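Local coordinates for protein putative esterase/lipase/thioesterase (Silicibacter sp., PDB 2PBL) that probably hydrolyses ester or thioester bonds as an alpha/beta-hydrolase, although its natural substrate is not established, at residues A[40-45]-A[50-55]; A[11-16]-A[214-219]; A[174-179]-A[184-189]; A[200-205]-A[228-233]. All blocks are in the same frame, centred on the assembly; numbering follows the deposited sequence.

Contact 1: A[40-45]-A[50-55]; sequences RLNLSY and RHKFDL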
# COMPACT_ATOMS: atom_id res chain seq x y z
N ARG A 40 4.87 -6.83 17.52
CA ARG A 40 6.33 -6.93 17.33
C ARG A 40 6.81 -5.70 16.51
O ARG A 40 6.81 -5.72 15.28
CB ARG A 40 6.67 -8.23 16.64
CG ARG A 40 6.33 -9.47 17.44
CD ARG A 40 6.70 -10.77 16.66
NE ARG A 40 8.12 -10.83 16.28
CZ ARG A 40 8.65 -11.76 15.49
NH1 ARG A 40 7.89 -12.73 14.96
NH2 ARG A 40 9.95 -11.73 15.21
N LEU A 41 7.21 -4.64 17.19
CA LEU A 41 7.51 -3.40 16.50
C LEU A 41 8.93 -3.31 15.98
O LEU A 41 9.83 -3.94 16.51
CB LEU A 41 7.23 -2.22 17.42
CG LEU A 41 5.83 -2.15 18.03
CD1 LEU A 41 5.73 -0.94 18.93
CD2 LEU A 41 4.77 -2.09 16.97
N ASN A 42 9.13 -2.52 14.92
CA ASN A 42 10.48 -2.25 14.44
C ASN A 42 11.39 -3.43 14.16
O ASN A 42 12.60 -3.42 14.46
CB ASN A 42 11.15 -1.24 15.40
CG ASN A 42 10.43 0.05 15.39
OD1 ASN A 42 10.36 0.72 14.35
ND2 ASN A 42 9.82 0.41 16.51
N LEU A 43 10.82 -4.44 13.53
CA LEU A 43 11.60 -5.55 13.08
C LEU A 43 12.35 -5.04 11.85
O LEU A 43 11.81 -4.28 11.07
CB LEU A 43 10.70 -6.72 12.73
CG LEU A 43 9.90 -7.39 13.86
CD1 LEU A 43 9.16 -8.63 13.33
CD2 LEU A 43 10.79 -7.76 15.05
N SER A 44 13.60 -5.45 11.68
CA SER A 44 14.40 -4.98 10.56
C SER A 44 14.23 -5.82 9.32
O SER A 44 14.12 -7.04 9.40
CB SER A 44 15.92 -4.96 10.88
OG SER A 44 16.28 -3.79 11.59
N TYR A 45 14.18 -5.17 8.17
CA TYR A 45 14.27 -5.90 6.90
C TYR A 45 15.53 -5.45 6.15
O TYR A 45 15.88 -6.00 5.11
CB TYR A 45 13.02 -5.76 6.02
CG TYR A 45 12.73 -4.38 5.44
CD1 TYR A 45 13.40 -3.92 4.29
CD2 TYR A 45 11.77 -3.56 6.00
CE1 TYR A 45 13.14 -2.69 3.77
CE2 TYR A 45 11.47 -2.32 5.45
CZ TYR A 45 12.15 -1.88 4.36
OH TYR A 45 11.83 -0.64 3.87
N ARG A 50 15.12 3.39 8.25
CA ARG A 50 13.70 3.23 7.84
C ARG A 50 13.43 1.86 7.19
O ARG A 50 12.33 1.62 6.63
CB ARG A 50 13.23 4.38 6.95
CG ARG A 50 13.21 5.72 7.63
CD ARG A 50 12.95 6.84 6.69
NE ARG A 50 11.63 6.75 6.06
CZ ARG A 50 10.53 7.34 6.51
NH1 ARG A 50 10.55 8.11 7.59
NH2 ARG A 50 9.39 7.14 5.87
N HIS A 51 14.40 0.94 7.28
CA HIS A 51 14.17 -0.44 6.82
C HIS A 51 13.59 -1.33 7.92
O HIS A 51 14.13 -2.39 8.25
CB HIS A 51 15.44 -1.05 6.22
CG HIS A 51 15.98 -0.29 5.05
ND1 HIS A 51 17.30 -0.31 4.70
CD2 HIS A 51 15.38 0.58 4.22
CE1 HIS A 51 17.49 0.48 3.67
NE2 HIS A 51 16.34 1.04 3.35
N LYS A 52 12.42 -0.94 8.40
CA LYS A 52 11.77 -1.60 9.49
C LYS A 52 10.33 -1.88 9.16
O LYS A 52 9.77 -1.18 8.32
CB LYS A 52 11.72 -0.65 10.68
CG LYS A 52 13.01 -0.00 11.11
CD LYS A 52 13.89 -0.93 11.86
CE LYS A 52 15.12 -0.14 12.34
NZ LYS A 52 16.17 -1.00 12.88
N PHE A 53 9.76 -2.88 9.83
CA PHE A 53 8.35 -3.19 9.76
C PHE A 53 7.82 -3.60 11.11
O PHE A 53 8.56 -4.08 11.98
CB PHE A 53 8.01 -4.26 8.71
CG PHE A 53 8.52 -5.65 9.01
CD1 PHE A 53 9.84 -6.00 8.75
CD2 PHE A 53 7.66 -6.63 9.47
CE1 PHE A 53 10.30 -7.28 9.03
CE2 PHE A 53 8.10 -7.93 9.72
CZ PHE A 53 9.43 -8.25 9.48
N ASP A 54 6.53 -3.35 11.28
CA ASP A 54 5.81 -3.76 12.46
C ASP A 54 5.04 -5.04 12.06
O ASP A 54 4.56 -5.20 10.93
CB ASP A 54 4.86 -2.68 12.94
CG ASP A 54 5.58 -1.46 13.55
OD1 ASP A 54 6.78 -1.49 13.91
OD2 ASP A 54 4.91 -0.42 13.66
N LEU A 55 5.01 -5.98 12.99
CA LEU A 55 4.31 -7.23 12.83
C LEU A 55 3.33 -7.42 13.98
O LEU A 55 3.72 -7.51 15.16
CB LEU A 55 5.29 -8.39 12.75
CG LEU A 55 4.72 -9.76 12.45
CD1 LEU A 55 3.98 -9.80 11.09
CD2 LEU A 55 5.87 -10.76 12.43
O HOH W 1 15.20 -3.49 13.92

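Contact 2: A[11-16]-A[214-219]; sequences GAYIEG and AERPAF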
# COMPACT_ATOMS: atom_id res chain seq x y z
N GLY A 11 -5.75 16.33 -0.54
CA GLY A 11 -6.12 17.16 0.61
C GLY A 11 -6.94 18.40 0.34
O GLY A 11 -7.90 18.66 1.04
N ALA A 12 -6.58 19.14 -0.70
CA ALA A 12 -7.28 20.37 -1.10
C ALA A 12 -8.76 20.17 -1.38
O ALA A 12 -9.51 21.13 -1.33
CB ALA A 12 -6.63 20.98 -2.32
N TYR A 13 -9.15 18.93 -1.69
CA TYR A 13 -10.53 18.57 -2.01
C TYR A 13 -11.22 17.71 -0.99
O TYR A 13 -12.33 17.23 -1.24
CB TYR A 13 -10.56 17.87 -3.36
CG TYR A 13 -10.14 18.81 -4.43
CD1 TYR A 13 -11.08 19.67 -5.00
CD2 TYR A 13 -8.82 18.91 -4.82
CE1 TYR A 13 -10.71 20.58 -5.96
CE2 TYR A 13 -8.43 19.82 -5.78
CZ TYR A 13 -9.40 20.65 -6.36
OH TYR A 13 -9.06 21.58 -7.32
N ILE A 14 -10.62 17.54 0.17
CA ILE A 14 -11.18 16.69 1.18
C ILE A 14 -11.47 17.54 2.40
O ILE A 14 -10.57 18.19 2.95
CB ILE A 14 -10.18 15.54 1.53
CG1 ILE A 14 -10.05 14.58 0.34
CG2 ILE A 14 -10.64 14.78 2.73
CD1 ILE A 14 -8.86 13.62 0.49
N GLU A 15 -12.73 17.54 2.82
CA GLU A 15 -13.11 18.32 3.99
C GLU A 15 -12.47 17.65 5.20
O GLU A 15 -12.54 16.40 5.38
CB GLU A 15 -14.65 18.47 4.17
CG GLU A 15 -15.34 17.34 5.00
CD GLU A 15 -16.84 17.53 5.20
OE1 GLU A 15 -17.38 18.60 4.81
OE2 GLU A 15 -17.48 16.59 5.77
N GLY A 16 -11.81 18.46 6.02
CA GLY A 16 -11.15 17.98 7.23
C GLY A 16 -9.83 17.29 6.94
O GLY A 16 -9.30 16.58 7.80
N ALA A 214 -15.82 9.19 -4.54
CA ALA A 214 -15.70 10.64 -4.47
C ALA A 214 -14.27 11.10 -4.63
O ALA A 214 -13.97 12.21 -4.25
CB ALA A 214 -16.26 11.13 -3.10
N GLU A 215 -13.38 10.27 -5.18
CA GLU A 215 -11.99 10.65 -5.30
C GLU A 215 -11.75 11.54 -6.47
O GLU A 215 -12.62 11.70 -7.32
CB GLU A 215 -11.06 9.43 -5.38
CG GLU A 215 -10.86 8.79 -4.01
CD GLU A 215 -9.64 7.87 -3.96
OE1 GLU A 215 -8.55 8.33 -4.37
OE2 GLU A 215 -9.79 6.70 -3.51
N ARG A 216 -10.55 12.13 -6.49
CA ARG A 216 -10.10 12.98 -7.59
C ARG A 216 -10.23 12.21 -8.89
O ARG A 216 -9.96 10.99 -8.93
CB ARG A 216 -8.62 13.40 -7.41
CG ARG A 216 -8.27 14.10 -6.12
CD ARG A 216 -8.93 15.46 -6.05
NE ARG A 216 -8.36 16.34 -7.06
CZ ARG A 216 -9.06 17.22 -7.76
NH1 ARG A 216 -8.46 17.98 -8.64
NH2 ARG A 216 -10.36 17.34 -7.60
N PRO A 217 -10.70 12.87 -9.95
CA PRO A 217 -10.74 12.22 -11.25
C PRO A 217 -9.45 11.46 -11.64
O PRO A 217 -9.54 10.36 -12.21
CB PRO A 217 -10.96 13.41 -12.19
CG PRO A 217 -11.79 14.30 -11.41
CD PRO A 217 -11.27 14.24 -10.03
N ALA A 218 -8.30 12.05 -11.33
CA ALA A 218 -6.98 11.43 -11.60
C ALA A 218 -6.87 10.03 -10.95
O ALA A 218 -6.36 9.09 -11.56
CB ALA A 218 -5.90 12.31 -11.06
N PHE A 219 -7.34 9.90 -9.72
CA PHE A 219 -7.31 8.59 -9.03
C PHE A 219 -8.30 7.59 -9.57
O PHE A 219 -8.01 6.39 -9.59
CB PHE A 219 -7.36 8.73 -7.51
CG PHE A 219 -6.04 9.11 -6.93
CD1 PHE A 219 -5.65 10.46 -6.85
CD2 PHE A 219 -5.12 8.14 -6.56
CE1 PHE A 219 -4.41 10.80 -6.34
CE2 PHE A 219 -3.86 8.49 -6.09
CZ PHE A 219 -3.51 9.80 -5.96

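Contact 3: A[174-179]-A[184-189]; sequences PLLRTS and FKMDAD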
# COMPACT_ATOMS: atom_id res chain seq x y z
N PRO A 174 2.13 10.57 -15.86
CA PRO A 174 1.58 11.91 -15.60
C PRO A 174 2.22 12.63 -14.43
O PRO A 174 2.09 13.85 -14.33
CB PRO A 174 0.09 11.64 -15.32
CG PRO A 174 -0.15 10.25 -15.75
CD PRO A 174 1.12 9.52 -15.62
N LEU A 175 2.93 11.91 -13.54
CA LEU A 175 3.61 12.57 -12.43
C LEU A 175 4.80 13.40 -12.87
O LEU A 175 5.26 14.24 -12.10
CB LEU A 175 4.06 11.58 -11.36
CG LEU A 175 2.96 10.72 -10.78
CD1 LEU A 175 3.58 9.82 -9.75
CD2 LEU A 175 1.88 11.61 -10.15
N LEU A 176 5.27 13.18 -14.10
CA LEU A 176 6.36 13.96 -14.70
C LEU A 176 5.88 15.39 -14.93
O LEU A 176 6.67 16.31 -15.04
CB LEU A 176 6.80 13.35 -16.03
CG LEU A 176 7.23 11.87 -16.00
CD1 LEU A 176 7.78 11.48 -17.36
CD2 LEU A 176 8.23 11.55 -14.91
N ARG A 177 4.56 15.55 -14.96
CA ARG A 177 3.94 16.85 -15.09
C ARG A 177 3.42 17.38 -13.75
O ARG A 177 2.48 18.16 -13.72
CB ARG A 177 2.86 16.76 -16.17
CG ARG A 177 3.41 16.28 -17.49
CD ARG A 177 2.55 16.78 -18.63
NE ARG A 177 1.19 16.24 -18.56
CZ ARG A 177 0.07 16.91 -18.83
NH1 ARG A 177 0.06 18.21 -19.10
NH2 ARG A 177 -1.09 16.27 -18.73
N THR A 178 4.05 16.98 -12.64
CA THR A 178 3.74 17.50 -11.31
C THR A 178 5.05 17.95 -10.61
O THR A 178 6.13 17.41 -10.85
CB THR A 178 3.06 16.45 -10.39
OG1 THR A 178 4.02 15.46 -9.95
CG2 THR A 178 1.84 15.79 -11.08
N SER A 179 4.92 18.93 -9.73
CA SER A 179 6.05 19.41 -8.96
C SER A 179 6.67 18.34 -8.08
O SER A 179 7.82 18.46 -7.65
CB SER A 179 5.61 20.58 -8.09
OG SER A 179 5.01 21.59 -8.89
N PHE A 184 10.90 13.01 -7.14
CA PHE A 184 11.05 11.67 -7.73
C PHE A 184 12.23 11.60 -8.69
O PHE A 184 12.96 10.60 -8.75
CB PHE A 184 9.78 11.25 -8.48
CG PHE A 184 8.52 11.43 -7.69
CD1 PHE A 184 8.47 11.11 -6.35
CD2 PHE A 184 7.36 11.83 -8.33
CE1 PHE A 184 7.30 11.25 -5.65
CE2 PHE A 184 6.19 11.98 -7.65
CZ PHE A 184 6.16 11.70 -6.30
N LYS A 185 12.42 12.69 -9.43
CA LYS A 185 13.50 12.85 -10.40
C LYS A 185 13.50 11.79 -11.48
O LYS A 185 14.56 11.26 -11.84
CB LYS A 185 14.87 12.95 -9.70
CG LYS A 185 14.98 14.12 -8.70
CD LYS A 185 16.29 14.08 -7.91
CE LYS A 185 16.25 15.01 -6.67
NZ LYS A 185 16.21 16.48 -7.02
N MSE A 186 12.31 11.48 -11.98
CA MSE A 186 12.13 10.49 -13.03
C MSE A 186 12.09 11.11 -14.41
O MSE A 186 11.60 12.23 -14.57
CB MSE A 186 10.81 9.76 -12.85
CG MSE A 186 10.76 8.89 -11.62
SE MSE A 186 9.06 7.91 -11.63
CE MSE A 186 7.72 9.35 -11.27
N ASP A 187 12.63 10.38 -15.38
CA ASP A 187 12.46 10.70 -16.80
C ASP A 187 11.39 9.76 -17.32
O ASP A 187 10.93 8.88 -16.59
CB ASP A 187 13.76 10.64 -17.64
CG ASP A 187 14.42 9.28 -17.68
OD1 ASP A 187 13.77 8.21 -17.53
OD2 ASP A 187 15.64 9.26 -17.93
N ALA A 188 11.00 9.89 -18.58
CA ALA A 188 9.94 9.06 -19.11
C ALA A 188 10.17 7.54 -18.96
O ALA A 188 9.26 6.82 -18.54
CB ALA A 188 9.68 9.38 -20.55
N ASP A 189 11.36 7.08 -19.33
CA ASP A 189 11.67 5.65 -19.21
C ASP A 189 11.64 5.14 -17.76
O ASP A 189 11.25 3.99 -17.53
CB ASP A 189 13.04 5.33 -19.84
CG ASP A 189 13.03 5.44 -21.34
OD1 ASP A 189 11.97 5.24 -21.97
OD2 ASP A 189 14.10 5.70 -21.90

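Contact 4: A[200-205]-A[228-233]; sequences QNRYDA and EAWDAD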
# COMPACT_ATOMS: atom_id res chain seq x y z
N GLN A 200 3.96 -6.94 -17.78
CA GLN A 200 3.36 -7.99 -18.56
C GLN A 200 3.43 -9.32 -17.89
O GLN A 200 2.60 -10.19 -18.14
CB GLN A 200 4.03 -8.03 -19.92
CG GLN A 200 4.00 -6.70 -20.64
CD GLN A 200 2.59 -6.16 -20.83
OE1 GLN A 200 1.59 -6.91 -20.81
NE2 GLN A 200 2.48 -4.84 -21.00
N ASN A 201 4.38 -9.51 -17.00
CA ASN A 201 4.53 -10.77 -16.33
C ASN A 201 4.12 -10.56 -14.92
O ASN A 201 4.64 -9.66 -14.26
CB ASN A 201 5.99 -11.21 -16.39
CG ASN A 201 6.49 -11.28 -17.81
OD1 ASN A 201 7.47 -10.61 -18.18
ND2 ASN A 201 5.77 -12.05 -18.65
N ARG A 202 3.14 -11.35 -14.46
CA ARG A 202 2.70 -11.20 -13.10
C ARG A 202 2.48 -12.53 -12.42
O ARG A 202 2.06 -13.48 -13.04
CB ARG A 202 1.41 -10.40 -13.05
CG ARG A 202 1.58 -9.01 -13.65
CD ARG A 202 0.35 -8.21 -13.62
NE ARG A 202 -0.80 -8.83 -14.29
CZ ARG A 202 -1.08 -8.73 -15.58
NH1 ARG A 202 -0.30 -8.06 -16.42
NH2 ARG A 202 -2.17 -9.33 -16.05
N TYR A 203 2.87 -12.62 -11.16
CA TYR A 203 2.51 -13.76 -10.37
C TYR A 203 0.99 -13.89 -10.39
O TYR A 203 0.25 -12.90 -10.48
CB TYR A 203 2.96 -13.60 -8.91
CG TYR A 203 4.47 -13.75 -8.72
CD1 TYR A 203 5.09 -14.97 -8.96
CD2 TYR A 203 5.24 -12.70 -8.25
CE1 TYR A 203 6.41 -15.12 -8.79
CE2 TYR A 203 6.59 -12.85 -8.06
CZ TYR A 203 7.18 -14.07 -8.34
OH TYR A 203 8.52 -14.23 -8.11
N ASP A 204 0.55 -15.13 -10.30
CA ASP A 204 -0.85 -15.45 -10.29
C ASP A 204 -1.40 -15.03 -8.92
O ASP A 204 -0.93 -15.49 -7.85
CB ASP A 204 -1.05 -16.95 -10.48
CG ASP A 204 -0.59 -17.44 -11.86
OD1 ASP A 204 0.60 -17.71 -12.04
OD2 ASP A 204 -1.46 -17.56 -12.73
N ALA A 205 -2.43 -14.20 -8.97
CA ALA A 205 -3.06 -13.67 -7.75
C ALA A 205 -4.32 -12.94 -8.17
O ALA A 205 -4.38 -12.45 -9.29
CB ALA A 205 -2.16 -12.73 -7.02
N GLU A 228 -7.97 -2.09 -16.53
CA GLU A 228 -7.87 -2.40 -17.95
C GLU A 228 -6.64 -3.21 -18.35
O GLU A 228 -6.76 -4.19 -19.09
CB GLU A 228 -7.85 -1.13 -18.78
CG GLU A 228 -9.20 -0.47 -18.90
CD GLU A 228 -9.16 0.85 -19.66
OE1 GLU A 228 -8.06 1.45 -19.87
OE2 GLU A 228 -10.27 1.28 -20.02
N ALA A 229 -5.48 -2.77 -17.90
CA ALA A 229 -4.21 -3.42 -18.25
C ALA A 229 -4.13 -4.88 -17.78
O ALA A 229 -3.65 -5.73 -18.50
CB ALA A 229 -3.07 -2.66 -17.66
N TRP A 230 -4.66 -5.16 -16.60
CA TRP A 230 -4.52 -6.49 -15.97
C TRP A 230 -5.80 -7.30 -15.94
O TRP A 230 -5.85 -8.42 -15.35
CB TRP A 230 -4.08 -6.24 -14.52
CG TRP A 230 -2.66 -5.73 -14.27
CD1 TRP A 230 -1.77 -5.19 -15.16
CD2 TRP A 230 -2.02 -5.65 -12.97
NE1 TRP A 230 -0.60 -4.87 -14.52
CE2 TRP A 230 -0.74 -5.15 -13.17
CE3 TRP A 230 -2.40 -6.06 -11.67
CZ2 TRP A 230 0.14 -4.94 -12.13
CZ3 TRP A 230 -1.48 -5.88 -10.62
CH2 TRP A 230 -0.23 -5.34 -10.87
N ASP A 231 -6.87 -6.77 -16.52
CA ASP A 231 -8.17 -7.40 -16.38
C ASP A 231 -8.47 -7.73 -14.88
O ASP A 231 -8.89 -8.86 -14.52
CB ASP A 231 -8.19 -8.64 -17.26
CG ASP A 231 -9.59 -9.18 -17.49
OD1 ASP A 231 -10.60 -8.49 -17.16
OD2 ASP A 231 -9.68 -10.33 -18.01
N ALA A 232 -8.24 -6.75 -13.99
CA ALA A 232 -8.41 -6.97 -12.56
C ALA A 232 -9.86 -6.72 -12.18
O ALA A 232 -10.59 -6.14 -12.97
CB ALA A 232 -7.51 -6.01 -11.76
N ASP A 233 -10.29 -7.20 -11.00
CA ASP A 233 -11.61 -6.81 -10.46
C ASP A 233 -11.50 -5.30 -10.14
O ASP A 233 -10.39 -4.74 -10.04
CB ASP A 233 -12.03 -7.59 -9.21
CG ASP A 233 -12.42 -9.07 -9.52
OD1 ASP A 233 -12.23 -9.51 -10.68
OD2 ASP A 233 -12.90 -9.79 -8.60
O HOH W 2 -1.13 -7.79 -19.36
O HOH W 3 -1.14 -5.37 -19.88

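Contact 1: A[40-45]-A[50-55]
Asp54 OD1 has two partners: the backbone N of Asn42, which meets it at 2.8 Å, nearly along the C-O axis with 169° at the hydrogen, and Lys79, which adds a salt bridge. A carboxylate suits this place because a G1 beta bulge turns the Asn42 N-H away from the strand pairing. Asn42 and Leu43 both face Phe53, whose O takes the N of Leu43 at 2.8 Å. The bulge lies in the antiparallel hairpin of strands 39-44 and 52-56, the former an outermost strand of the hydrolase sheet. On one face of the sheet, Leu43 CB sits over the Phe53 ring, 3.9 Å from its centroid, while Leu43 CD1 reaches on to Leu55 CB. On the other face, a water links Asn42 O, Ser44 OG and Lys52 NZ. Past the strand end, Tyr45 CG stands between its backbone N and carbonyl carbon (chi1 67°), which lays the ring against His51, whose CB lies over its face, 3.9 Å from the centroid. Tyr45 OH bonds to Ser100 O, and the ring packs on Ala119 and Ala122 of helix 109-126. Were Tyr45 an alanine, His51 CB would probably lose its aromatic cover and Ser100 O its phenol partner, with a gap opened against the helix.

Contact 2: A[11-16]-A[214-219]
The loop that precedes the long N-terminal helix 20-35 meets the start of helix 217-230 through one cation-pi stack, that of Arg216 on Tyr13. Arg216 holds the N-cap position of its helix and follows Glu215, whose OE1 bonds to His242 ND1 in what is probably the Ser-His-Glu triad of the hydrolase, with Ser137 as the likely nucleophile. The two flat groups are almost exactly parallel, their planes only 1° apart. Arg216 CZ lies 3.5 Å from the centroid of the Tyr13 ring and 22° off its normal, so the guanidinium is shifted toward the CD2-CE2 side. The closest approach is Tyr13 CE2 to Arg216 CZ, 3.3 Å. Above the middle of the ring lies NH2, 3.5 Å from Tyr13 CG, whereas NH1 leans toward the phenol end. Bends at chi2 and chi3 (both -67°) fold the arginine chain back until its end lies flat on the ring. Pro217 CD approaches the guanidinium from the opposite face. Asp6 serves both partners, taking a hydrogen bond from Arg216 NH1 through its backbone O and bonding to Tyr13 OH through OD1. Stacking leaves the N-H groups of the guanidinium directed outward in its plane, so the positive charge is probably attracted to the electron-rich pi face of tyrosine while the N-H groups remain able to donate, as NH1 does to Asp6.

Contact 3: A[174-179]-A[184-189]
Leu176 packs closely against the loop at Met186-Asp187 and the start of helix 188-193, its two methyl groups dividing the work. CD2 lies 3.5 Å from Met186 O and touches Met186 CB at 3.8 Å, the two side chains crossing at about a right angle; CD1 reaches the backbone at the helix start, 3.7 Å from Ala188 CA. A branched leucine suits this place because its fork can serve both neighbours, and the small alanine lets the methyl come down on the main chain. Trimming Leu176 to an alanine removes both methyls and is likely to open a gap beside Met186 and leave the start of helix 188-193 without its apolar neighbour. The segments flank the short helix 181-184, in the excursion that follows strand 160-166 of the alpha/beta-hydrolase fold. Deeper in, contacts are longer: Leu175 CD1 meets Phe184 CE2 at 4.0 Å, and the chain of Met186, a selenomethionine, bends at chi3 (-70°), which brings its CE methyl to 4.3 Å from Leu175 CB. Phe184 is buried, its ring edge-to-face with Trp74. The outer side is polar: Asp187 turns away from the leucines to cap helix 188-193 through Ala190 N. The O of Leu175 accepts from both Thr178 N and Thr178 OG1, the latter at 2.8 Å.

Contact 4: A[200-205]-A[228-233]
Arg202 lies across one face of the Trp230 indole, the guanidinium and ring planes only 11° apart. Its CD is the deepest atom, over the middle of the bicycle and 3.3 Å from Trp230 CE2, where it makes a CH-pi contact with the five-membered ring. From there the chain bends at chi3 (-57°), which carries the guanidinium over the pyrrole side: CZ stands 3.8 Å from the centroid of the five-membered ring, a cation-pi contact 20° off the normal. The two terminal nitrogens diverge, NH1 lying 3.5 Å from Trp230 CD1 while NH2 points back to the root of the side chain, 3.7 Å from Trp230 CA. Tryptophan suits the place because its broad surface takes both the aliphatic and the charged part of arginine. The pair joins the loop leading into strand 206-212 to the C-terminal end of helix 217-230, so that it brackets a strand-to-helix unit of the alpha/beta-hydrolase fold. The buried indole also touches Val207 of strand 206-212, and its NE1 bonds to Pro196 O. Asp231, with positive phi, follows as the chain turns toward the edge strand 233-237. At the guanidinium rim a water lies in plane and accepts from Arg202 NH1 at 3.1 Å; a second water lies 2.9 Å from Ala229 O, and both waters lie near Gln200 OE1.

How the contacts relate
From the N terminus, the chain first passes 11-16, the loop before helix 20-35, which pairs with 214-219 at the start of helix 217-230 almost two hundred residues later, so contact 2 closes the longest loop. Within that loop lie contact 1, the hairpin at the outer edge of the sheet, and contact 3, which closes a short loop around helix 181-184. Contact 4 begins at 200-205, the loop before strand 206-212, before contact 2 has closed, and ends at 228-233, so these two cross; both use helix 217-230, one at its start and the other at its end. Contacts 1 and 2 lie on opposite sides of the chain's centre. Contacts 2 and 3 come nearest, about 7 Å between closest atoms, without touching.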